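Long-range contact in N-acetylglucosamine-specific lectin (Saxidomus purpuratus, PDB 6A7T), which binds N-acetylglucosamine as a C-type lectin whose sugar recognition does not depend on calcium: residues 71-81 / 127-137. Numbering follows the deposited sequence.
Sequences DDFIRGVISAQ and YLNYKEIVWQW
With CG trans to the backbone N (chi1 -173°) and a kink at chi3 (-65°), the side chain of Arg75 runs past CB of Trp135 and turns its guanidinium onto that residue's carbonyl. NE and NH2 both donate to Trp135 O, side-on; the NH2 bond (2.8 Å from Arg75 NH2 to Trp135 O) lies nearly on the line of the C=O, whereas NE comes in tilted from the carbonyl plane. The end of the same group, NH1 and NH2, converges on Asp71 OD2, with Asp72 completing the salt-bridge network, so charged partners one turn back along the helix fix the rotation of the guanidinium. Asp71 uses its other oxygen for Tyr127: OH donates to OD1 at 2.5 Å, on the anti side and close to the carboxylate plane. In this C-type lectin domain, the contact lays helix 68-78 against the hairpin formed by strands 124-130 and 136-140, where Trp135 and Gln136 both face Leu128 in a G1 beta bulge. The Tyr127 ring is sandwiched, CG2 of Ile74 over one face and CD1 of Trp137 over the centre of the other. Farther along the helix, Ile78 lays CG1 over the six-membered ring of Trp135, 3.9 Å from its centroid, while its CD1 wedges between CE3 of Trp135 (3.4 Å) and CB of Tyr127 (3.6 Å). Asn129 CB covers the indole's opposite face. At the ring edge, a water accepts from Trp135 NE1 and donates to Ser79 O, bridging the indole to the backbone of 71-81.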
loop_
_atom_site.group_PDB
_atom_site.type_symbol
_atom_site.label_atom_id
_atom_site.label_comp_id
_atom_site.label_asym_id
_atom_site.label_seq_id
_atom_site.Cartn_x
_atom_site.Cartn_y
_atom_site.Cartn_z
ATOM N N ASP A 71 -6.620 8.812 -3.940
ATOM C CA ASP A 71 -6.905 10.057 -4.624
ATOM C C ASP A 71 -5.983 11.146 -4.068
ATOM O O ASP A 71 -5.378 11.903 -4.831
ATOM C CB ASP A 71 -8.373 10.418 -4.475
ATOM C CG ASP A 71 -8.787 11.687 -5.173
ATOM O OD1 ASP A 71 -8.739 11.742 -6.391
ATOM O OD2 ASP A 71 -9.208 12.644 -4.419
ATOM N N ASP A 72 -5.860 11.186 -2.746
ATOM C CA ASP A 72 -5.048 12.210 -2.092
ATOM C C ASP A 72 -3.578 12.045 -2.486
ATOM O O ASP A 72 -2.878 13.038 -2.785
ATOM C CB ASP A 72 -5.284 12.213 -0.565
ATOM C CG ASP A 72 -6.657 12.736 -0.100
ATOM O OD1 ASP A 72 -7.389 13.363 -0.904
ATOM O OD2 ASP A 72 -7.025 12.484 1.107
ATOM N N PHE A 73 -3.072 10.818 -2.456
ATOM C CA PHE A 73 -1.740 10.526 -2.829
ATOM C C PHE A 73 -1.494 11.083 -4.229
ATOM O O PHE A 73 -0.514 11.752 -4.468
ATOM C CB PHE A 73 -1.455 9.017 -2.783
ATOM C CG PHE A 73 -0.226 8.629 -3.543
ATOM C CD1 PHE A 73 1.035 8.983 -3.085
ATOM C CD2 PHE A 73 -0.339 7.950 -4.755
ATOM C CE1 PHE A 73 2.177 8.674 -3.822
ATOM C CE2 PHE A 73 0.799 7.639 -5.479
ATOM C CZ PHE A 73 2.046 7.979 -5.008
ATOM N N ILE A 74 -2.363 10.737 -5.191
ATOM C CA ILE A 74 -2.138 11.133 -6.585
ATOM C C ILE A 74 -2.120 12.657 -6.670
ATOM O O ILE A 74 -1.236 13.224 -7.316
ATOM C CB ILE A 74 -3.192 10.503 -7.500
ATOM C CG1 ILE A 74 -3.003 8.989 -7.568
ATOM C CG2 ILE A 74 -3.168 11.156 -8.868
ATOM C CD1 ILE A 74 -4.184 8.227 -8.103
ATOM N N ARG A 75 -3.104 13.299 -6.026
ATOM C CA ARG A 75 -3.204 14.739 -6.067
ATOM C C ARG A 75 -1.916 15.349 -5.508
ATOM O O ARG A 75 -1.444 16.366 -6.030
ATOM C CB ARG A 75 -4.443 15.230 -5.333
ATOM C CG ARG A 75 -4.647 16.731 -5.522
ATOM C CD ARG A 75 -5.908 17.229 -4.871
ATOM N NE ARG A 75 -7.096 16.677 -5.479
ATOM C CZ ARG A 75 -7.775 15.628 -5.057
ATOM N NH1 ARG A 75 -7.522 15.057 -3.902
ATOM N NH2 ARG A 75 -8.727 15.160 -5.851
ATOM N N GLY A 76 -1.404 14.760 -4.424
ATOM C CA GLY A 76 -0.124 15.223 -3.804
ATOM C C GLY A 76 1.031 15.320 -4.780
ATOM O O GLY A 76 1.808 16.283 -4.719
ATOM N N VAL A 77 1.159 14.349 -5.691
ATOM C CA VAL A 77 2.207 14.337 -6.678
ATOM C C VAL A 77 1.889 15.345 -7.791
ATOM O O VAL A 77 2.707 16.253 -8.076
ATOM C CB VAL A 77 2.433 12.915 -7.238
ATOM C CG1 VAL A 77 3.514 12.903 -8.307
ATOM C CG2 VAL A 77 2.805 11.936 -6.128
ATOM N N ILE A 78 0.720 15.237 -8.435
ATOM C CA ILE A 78 0.506 16.013 -9.656
ATOM C C ILE A 78 0.335 17.517 -9.341
ATOM O O ILE A 78 0.675 18.340 -10.158
ATOM C CB ILE A 78 -0.640 15.408 -10.495
ATOM C CG1 ILE A 78 -1.998 15.495 -9.814
ATOM C CG2 ILE A 78 -0.255 13.991 -10.848
ATOM C CD1 ILE A 78 -3.079 14.755 -10.541
ATOM N N SER A 79 -0.192 17.869 -8.166
ATOM C CA SER A 79 -0.409 19.293 -7.766
ATOM C C SER A 79 0.929 19.989 -7.474
ATOM O O SER A 79 0.967 21.237 -7.425
ATOM C CB SER A 79 -1.340 19.409 -6.602
ATOM O OG SER A 79 -0.701 18.982 -5.406
ATOM N N ALA A 80 2.007 19.222 -7.302
ATOM C CA ALA A 80 3.347 19.796 -6.933
ATOM C C ALA A 80 4.136 20.237 -8.178
ATOM O O ALA A 80 5.273 20.736 -8.036
ATOM C CB ALA A 80 4.150 18.785 -6.143
ATOM N N GLN A 81 3.615 20.004 -9.390
ATOM C CA GLN A 81 4.198 20.474 -10.629
ATOM C C GLN A 81 3.164 21.387 -11.301
ATOM O O GLN A 81 1.961 21.412 -10.883
ATOM C CB GLN A 81 4.659 19.338 -11.552
ATOM C CG GLN A 81 3.565 18.370 -11.992
ATOM C CD GLN A 81 2.758 18.926 -13.139
ATOM O OE1 GLN A 81 3.291 19.242 -14.195
ATOM N NE2 GLN A 81 1.461 19.011 -12.951
ATOM N N TYR A 127 -7.303 13.222 -14.494
ATOM C CA TYR A 127 -7.245 14.303 -13.478
ATOM C C TYR A 127 -7.030 15.568 -14.285
ATOM O O TYR A 127 -6.153 15.608 -15.118
ATOM C CB TYR A 127 -6.094 14.105 -12.486
ATOM C CG TYR A 127 -6.423 13.213 -11.332
ATOM C CD1 TYR A 127 -6.963 13.678 -10.138
ATOM C CD2 TYR A 127 -6.184 11.843 -11.423
ATOM C CE1 TYR A 127 -7.257 12.827 -9.086
ATOM C CE2 TYR A 127 -6.531 10.978 -10.404
ATOM C CZ TYR A 127 -7.059 11.456 -9.213
ATOM O OH TYR A 127 -7.395 10.589 -8.205
ATOM N N LEU A 128 -7.777 16.629 -13.966
ATOM C CA LEU A 128 -7.639 17.906 -14.633
ATOM C C LEU A 128 -7.524 19.006 -13.577
ATOM O O LEU A 128 -8.185 18.889 -12.536
ATOM C CB LEU A 128 -8.918 18.134 -15.451
ATOM C CG LEU A 128 -9.070 19.484 -16.146
ATOM C CD1 LEU A 128 -8.009 19.758 -17.196
ATOM C CD2 LEU A 128 -10.473 19.624 -16.742
ATOM N N ASN A 129 -6.719 20.015 -13.906
ATOM C CA ASN A 129 -6.641 21.258 -13.123
ATOM C C ASN A 129 -6.979 22.416 -14.044
ATOM O O ASN A 129 -6.131 22.909 -14.792
ATOM C CB ASN A 129 -5.253 21.388 -12.521
ATOM C CG ASN A 129 -5.136 22.593 -11.625
ATOM O OD1 ASN A 129 -6.058 22.885 -10.869
ATOM N ND2 ASN A 129 -3.992 23.234 -11.709
ATOM N N TYR A 130 -8.244 22.812 -14.024
ATOM C CA TYR A 130 -8.699 23.898 -14.873
ATOM C C TYR A 130 -10.022 24.460 -14.337
ATOM O O TYR A 130 -11.016 23.754 -14.142
ATOM C CB TYR A 130 -8.814 23.475 -16.342
ATOM C CG TYR A 130 -9.184 24.609 -17.272
ATOM C CD1 TYR A 130 -8.389 25.736 -17.377
ATOM C CD2 TYR A 130 -10.357 24.575 -18.004
ATOM C CE1 TYR A 130 -8.737 26.793 -18.199
ATOM C CE2 TYR A 130 -10.720 25.622 -18.837
ATOM C CZ TYR A 130 -9.915 26.738 -18.928
ATOM O OH TYR A 130 -10.273 27.776 -19.752
ATOM N N LYS A 131 -9.982 25.768 -14.040
ATOM C CA LYS A 131 -11.096 26.498 -13.444
ATOM C C LYS A 131 -11.603 25.763 -12.188
ATOM O O LYS A 131 -10.864 25.593 -11.243
ATOM C CB LYS A 131 -12.138 26.772 -14.538
ATOM C CG LYS A 131 -11.557 27.424 -15.794
ATOM C CD LYS A 131 -12.553 28.153 -16.692
ATOM C CE LYS A 131 -13.672 27.263 -17.188
ATOM N NZ LYS A 131 -14.144 27.684 -18.534
ATOM N N GLU A 132 -12.889 25.386 -12.176
ATOM C CA GLU A 132 -13.602 24.803 -11.019
ATOM C C GLU A 132 -13.130 23.361 -10.701
ATOM O O GLU A 132 -13.402 22.849 -9.625
ATOM C CB GLU A 132 -15.120 24.878 -11.273
ATOM C CG GLU A 132 -15.641 24.060 -12.474
ATOM C CD GLU A 132 -15.342 24.575 -13.888
ATOM O OE1 GLU A 132 -15.169 25.810 -14.042
ATOM O OE2 GLU A 132 -15.264 23.736 -14.850
ATOM N N ILE A 133 -12.469 22.692 -11.653
ATOM C CA ILE A 133 -11.962 21.330 -11.461
ATOM C C ILE A 133 -10.515 21.463 -10.941
ATOM O O ILE A 133 -9.625 21.899 -11.681
ATOM C CB ILE A 133 -12.091 20.547 -12.783
ATOM C CG1 ILE A 133 -13.558 20.471 -13.221
ATOM C CG2 ILE A 133 -11.449 19.182 -12.712
ATOM C CD1 ILE A 133 -13.798 19.874 -14.595
ATOM N N VAL A 134 -10.314 21.121 -9.668
ATOM C CA VAL A 134 -9.030 21.317 -8.978
ATOM C C VAL A 134 -8.383 19.954 -8.708
ATOM O O VAL A 134 -8.522 19.412 -7.609
ATOM C CB VAL A 134 -9.238 22.118 -7.680
ATOM C CG1 VAL A 134 -7.927 22.484 -7.010
ATOM C CG2 VAL A 134 -10.057 23.351 -7.965
ATOM N N TRP A 135 -7.672 19.418 -9.717
ATOM C CA TRP A 135 -7.088 18.102 -9.619
ATOM C C TRP A 135 -8.159 17.072 -9.228
ATOM O O TRP A 135 -8.083 16.376 -8.251
ATOM C CB TRP A 135 -5.842 18.091 -8.723
ATOM C CG TRP A 135 -4.678 18.804 -9.334
ATOM C CD1 TRP A 135 -3.996 19.853 -8.776
ATOM C CD2 TRP A 135 -4.088 18.586 -10.625
ATOM N NE1 TRP A 135 -2.989 20.247 -9.608
ATOM C CE2 TRP A 135 -3.030 19.515 -10.757
ATOM C CE3 TRP A 135 -4.318 17.681 -11.675
ATOM C CZ2 TRP A 135 -2.196 19.539 -11.869
ATOM C CZ3 TRP A 135 -3.517 17.738 -12.792
ATOM C CH2 TRP A 135 -2.498 18.689 -12.908
ATOM N N GLN A 136 -9.200 17.024 -10.072
ATOM C CA GLN A 136 -10.319 16.093 -9.939
ATOM C C GLN A 136 -10.564 15.500 -11.328
ATOM O O GLN A 136 -10.036 15.990 -12.355
ATOM C CB GLN A 136 -11.544 16.834 -9.391
ATOM C CG GLN A 136 -11.399 17.251 -7.940
ATOM C CD GLN A 136 -12.476 18.247 -7.573
ATOM O OE1 GLN A 136 -12.630 19.305 -8.182
ATOM N NE2 GLN A 136 -13.269 17.849 -6.618
ATOM N N TRP A 137 -11.454 14.524 -11.395
ATOM C CA TRP A 137 -11.631 13.816 -12.675
ATOM C C TRP A 137 -12.509 14.598 -13.661
ATOM O O TRP A 137 -13.455 15.273 -13.247
ATOM C CB TRP A 137 -12.182 12.403 -12.468
ATOM C CG TRP A 137 -11.563 11.590 -11.403
ATOM C CD1 TRP A 137 -10.267 11.605 -10.981
ATOM C CD2 TRP A 137 -12.213 10.550 -10.675
ATOM N NE1 TRP A 137 -10.098 10.705 -9.997
ATOM C CE2 TRP A 137 -11.279 10.037 -9.776
ATOM C CE3 TRP A 137 -13.520 10.044 -10.648
ATOM C CZ2 TRP A 137 -11.565 9.026 -8.877
ATOM C CZ3 TRP A 137 -13.815 9.080 -9.714
ATOM C CH2 TRP A 137 -12.859 8.530 -8.888
HETATM O O HOH W 1 -1.378 22.725 -8.809
#